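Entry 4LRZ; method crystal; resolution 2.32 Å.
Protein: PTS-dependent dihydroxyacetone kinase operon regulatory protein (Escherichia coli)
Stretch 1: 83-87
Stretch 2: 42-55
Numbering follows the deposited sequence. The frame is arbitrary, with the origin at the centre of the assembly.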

# COMPACT_ATOMS: atom_id res chain seq x y z
N CYS F 83 -10.35 -7.66 -22.12
CA CYS F 83 -9.38 -7.61 -23.20
C CYS F 83 -8.00 -8.00 -22.68
O CYS F 83 -7.52 -7.42 -21.67
CB CYS F 83 -9.33 -6.19 -23.77
SG CYS F 83 -8.29 -6.01 -25.25
N ILE F 84 -7.36 -8.99 -23.33
CA ILE F 84 -6.02 -9.44 -22.94
C ILE F 84 -4.99 -8.35 -23.19
O ILE F 84 -4.78 -7.93 -24.33
CB ILE F 84 -5.59 -10.73 -23.63
CG1 ILE F 84 -6.51 -11.87 -23.22
CG2 ILE F 84 -4.16 -11.07 -23.23
CD1 ILE F 84 -6.12 -13.18 -23.75
N LEU F 85 -4.36 -7.88 -22.12
CA LEU F 85 -3.36 -6.80 -22.19
C LEU F 85 -1.92 -7.35 -22.31
O LEU F 85 -1.09 -6.78 -23.02
CB LEU F 85 -3.48 -5.89 -20.95
CG LEU F 85 -4.80 -5.11 -20.80
CD1 LEU F 85 -4.86 -4.47 -19.43
CD2 LEU F 85 -4.94 -4.03 -21.88
N SER F 86 -1.65 -8.44 -21.59
CA SER F 86 -0.32 -9.08 -21.59
C SER F 86 -0.41 -10.56 -21.26
O SER F 86 -1.31 -11.00 -20.52
CB SER F 86 0.54 -8.40 -20.53
OG SER F 86 1.92 -8.49 -20.86
N ARG F 87 0.52 -11.33 -21.81
CA ARG F 87 0.62 -12.76 -21.56
C ARG F 87 2.07 -13.16 -21.24
O ARG F 87 3.00 -12.63 -21.82
CB ARG F 87 0.18 -13.52 -22.82
CG ARG F 87 -1.22 -13.17 -23.30
CD ARG F 87 -1.26 -12.86 -24.79
NE ARG F 87 -0.72 -13.95 -25.55
CZ ARG F 87 0.48 -13.95 -26.12
NH1 ARG F 87 1.27 -12.86 -26.05
NH2 ARG F 87 0.87 -15.02 -26.78
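Stretch 2, residues 42-55: TFASIYRRKKAMLT

The contact is built around L85, which gives up 142 Å² to stretch 2, by far the largest share of any residue in a contact that buries 363 Å² with both sides summed. Its side chain, with chi1 at -64° (m) and chi2 at 170° (t), reaches two helical segments at once. On one methyl, CD2 of L85 lies 3.4 Å from CG2 of I46; on the other, CD1 of L85 lies 3.5 Å from CE of M53 and 3.9 Å from CB of K50. Nearer the backbone, CB of L85 packs 3.8 Å from CD2 of L54. The separations are those of closely packed apolar groups, the two shortest being tight for methyl carbons. I46 and L54 direct their CA-to-CB bonds toward the strand, whereas M53 starts sideways and brings its end nearer.

L85 touches residues of two helices that lie at different angles to the strand. Stretch 2 is helical over 42-49 and again over 51-55, with K50 between them. K50 leaves helical phi/psi after the first helix and serves as N-cap of the second; its N makes two weak hydrogen bonds, 3.1 Å to O of I46 and 3.2 Å to O of Y47, while its O accepts from N of L54 at 2.8 Å. The change of direction is measurable against strand 84-87: the first helix crosses at -75° with a closest axial approach of 9.6 Å, and the second at -24° and 9.8 Å, running in broadly the same N-to-C sense as the strand. The nearest CA atoms across the contact are those of L85 and Y47, 6.5 Å apart.

Outward from this centre the packing thins. CB of S86 is 4.2 Å from CD2 of L54, and OG of S86 is hydrogen-bonded elsewhere in the structure. C83 points toward stretch 2 and loses 34 Å² to it, yet its side chain comes no closer than 4.6 Å. The CA-to-CB bond of I84 points away, so its approach is made by the backbone.

At the polar edge, strand carbonyls meet aromatic rings. O of L85 lies 3.6 Å from CE1 of Y47 and 4.1 Å from CZ of F43, at the edge of each ring and near its plane, so within stretch 2 its nearest neighbours are ring carbons. O of I84 is 3.7 Å from CE1 of F43, in an oblique position. No hydrogen bond crosses between the stretches; the side-chain contacts listed above are apolar. K50 begins toward the strand, but its end leads away, and its NZ is satisfied elsewhere.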

# COMPACT_ATOMS: atom_id res chain seq x y z
N THR F 42 -6.47 1.44 -31.60
CA THR F 42 -7.43 1.29 -30.50
C THR F 42 -6.83 0.43 -29.38
O THR F 42 -7.14 0.66 -28.19
CB THR F 42 -8.74 0.63 -30.96
OG1 THR F 42 -8.72 -0.75 -30.60
CG2 THR F 42 -8.94 0.76 -32.47
N PHE F 43 -5.99 -0.54 -29.76
CA PHE F 43 -5.31 -1.40 -28.80
C PHE F 43 -4.27 -0.59 -28.05
O PHE F 43 -4.24 -0.63 -26.80
CB PHE F 43 -4.69 -2.69 -29.42
CG PHE F 43 -3.93 -3.56 -28.40
CD1 PHE F 43 -4.61 -4.17 -27.34
CD2 PHE F 43 -2.55 -3.74 -28.49
CE1 PHE F 43 -3.92 -4.95 -26.38
CE2 PHE F 43 -1.84 -4.50 -27.55
CZ PHE F 43 -2.52 -5.11 -26.49
N ALA F 44 -3.44 0.14 -28.80
CA ALA F 44 -2.42 1.01 -28.22
C ALA F 44 -3.05 1.96 -27.19
O ALA F 44 -2.46 2.22 -26.14
CB ALA F 44 -1.65 1.79 -29.31
N SER F 45 -4.26 2.43 -27.47
CA SER F 45 -4.97 3.29 -26.52
C SER F 45 -5.44 2.57 -25.26
O SER F 45 -5.48 3.19 -24.18
CB SER F 45 -6.18 3.94 -27.18
OG SER F 45 -5.80 4.45 -28.44
N ILE F 46 -5.88 1.32 -25.42
CA ILE F 46 -6.31 0.53 -24.28
C ILE F 46 -5.06 0.29 -23.43
O ILE F 46 -5.09 0.48 -22.22
CB ILE F 46 -7.00 -0.81 -24.66
CG1 ILE F 46 -8.46 -0.59 -25.08
CG2 ILE F 46 -6.96 -1.82 -23.45
CD1 ILE F 46 -8.89 -1.49 -26.27
N TYR F 47 -3.97 -0.12 -24.08
CA TYR F 47 -2.72 -0.44 -23.42
C TYR F 47 -2.23 0.78 -22.66
O TYR F 47 -1.93 0.70 -21.46
CB TYR F 47 -1.69 -0.89 -24.46
CG TYR F 47 -0.46 -1.60 -23.93
CD1 TYR F 47 -0.43 -3.00 -23.81
CD2 TYR F 47 0.70 -0.88 -23.60
CE1 TYR F 47 0.72 -3.67 -23.37
CE2 TYR F 47 1.86 -1.55 -23.13
CZ TYR F 47 1.85 -2.94 -23.02
OH TYR F 47 2.97 -3.60 -22.57
N ARG F 48 -2.21 1.92 -23.34
CA ARG F 48 -1.84 3.18 -22.74
C ARG F 48 -2.66 3.54 -21.49
O ARG F 48 -2.08 3.87 -20.46
CB ARG F 48 -1.84 4.33 -23.80
CG ARG F 48 -1.97 5.79 -23.25
CD ARG F 48 -1.55 6.91 -24.27
NE ARG F 48 -1.61 6.43 -25.66
CZ ARG F 48 -2.68 6.51 -26.46
NH1 ARG F 48 -3.82 7.08 -26.04
NH2 ARG F 48 -2.62 6.01 -27.69
N ARG F 49 -3.99 3.50 -21.54
CA ARG F 49 -4.73 3.92 -20.33
C ARG F 49 -4.71 2.89 -19.17
O ARG F 49 -5.07 3.21 -18.02
CB ARG F 49 -6.16 4.34 -20.66
CG ARG F 49 -7.00 3.23 -21.16
CD ARG F 49 -8.52 3.51 -21.19
NE ARG F 49 -9.12 2.17 -21.36
CZ ARG F 49 -9.68 1.45 -20.38
NH1 ARG F 49 -10.11 0.20 -20.65
NH2 ARG F 49 -9.84 1.99 -19.16
N LYS F 50 -4.25 1.68 -19.45
CA LYS F 50 -4.12 0.68 -18.41
C LYS F 50 -2.69 0.58 -17.81
O LYS F 50 -2.43 -0.29 -17.00
CB LYS F 50 -4.64 -0.63 -18.95
CG LYS F 50 -6.15 -0.54 -19.24
CD LYS F 50 -6.83 -1.08 -18.05
CE LYS F 50 -7.75 -0.16 -17.38
NZ LYS F 50 -7.81 -0.75 -16.01
N LYS F 51 -1.82 1.51 -18.22
CA LYS F 51 -0.41 1.54 -17.92
C LYS F 51 -0.13 1.27 -16.42
O LYS F 51 0.63 0.35 -16.09
CB LYS F 51 0.17 2.90 -18.32
CG LYS F 51 1.73 2.99 -18.29
CD LYS F 51 2.24 4.46 -17.96
CE LYS F 51 2.64 5.28 -19.19
NZ LYS F 51 3.99 4.92 -19.79
N ALA F 52 -0.80 2.02 -15.54
CA ALA F 52 -0.54 1.92 -14.13
C ALA F 52 -0.76 0.49 -13.63
O ALA F 52 0.15 -0.10 -13.05
CB ALA F 52 -1.37 2.95 -13.35
N MET F 53 -1.93 -0.08 -13.89
CA MET F 53 -2.18 -1.46 -13.47
C MET F 53 -1.26 -2.45 -14.24
O MET F 53 -0.85 -3.47 -13.70
CB MET F 53 -3.67 -1.82 -13.64
CG MET F 53 -4.04 -3.34 -13.52
SD MET F 53 -4.98 -4.06 -14.95
CE MET F 53 -4.09 -3.22 -16.25
N LEU F 54 -0.95 -2.14 -15.49
CA LEU F 54 -0.18 -3.07 -16.33
C LEU F 54 1.21 -3.29 -15.86
O LEU F 54 1.68 -4.42 -15.76
CB LEU F 54 -0.04 -2.55 -17.78
CG LEU F 54 -0.82 -3.29 -18.83
CD1 LEU F 54 -0.49 -2.77 -20.21
CD2 LEU F 54 -0.61 -4.81 -18.72
N THR F 55 1.90 -2.19 -15.62
CA THR F 55 3.31 -2.30 -15.31
C THR F 55 3.45 -3.04 -13.99
O THR F 55 4.35 -3.86 -13.85
CB THR F 55 4.02 -0.95 -15.30
OG1 THR F 55 3.67 -0.26 -14.12
CG2 THR F 55 3.61 -0.13 -16.50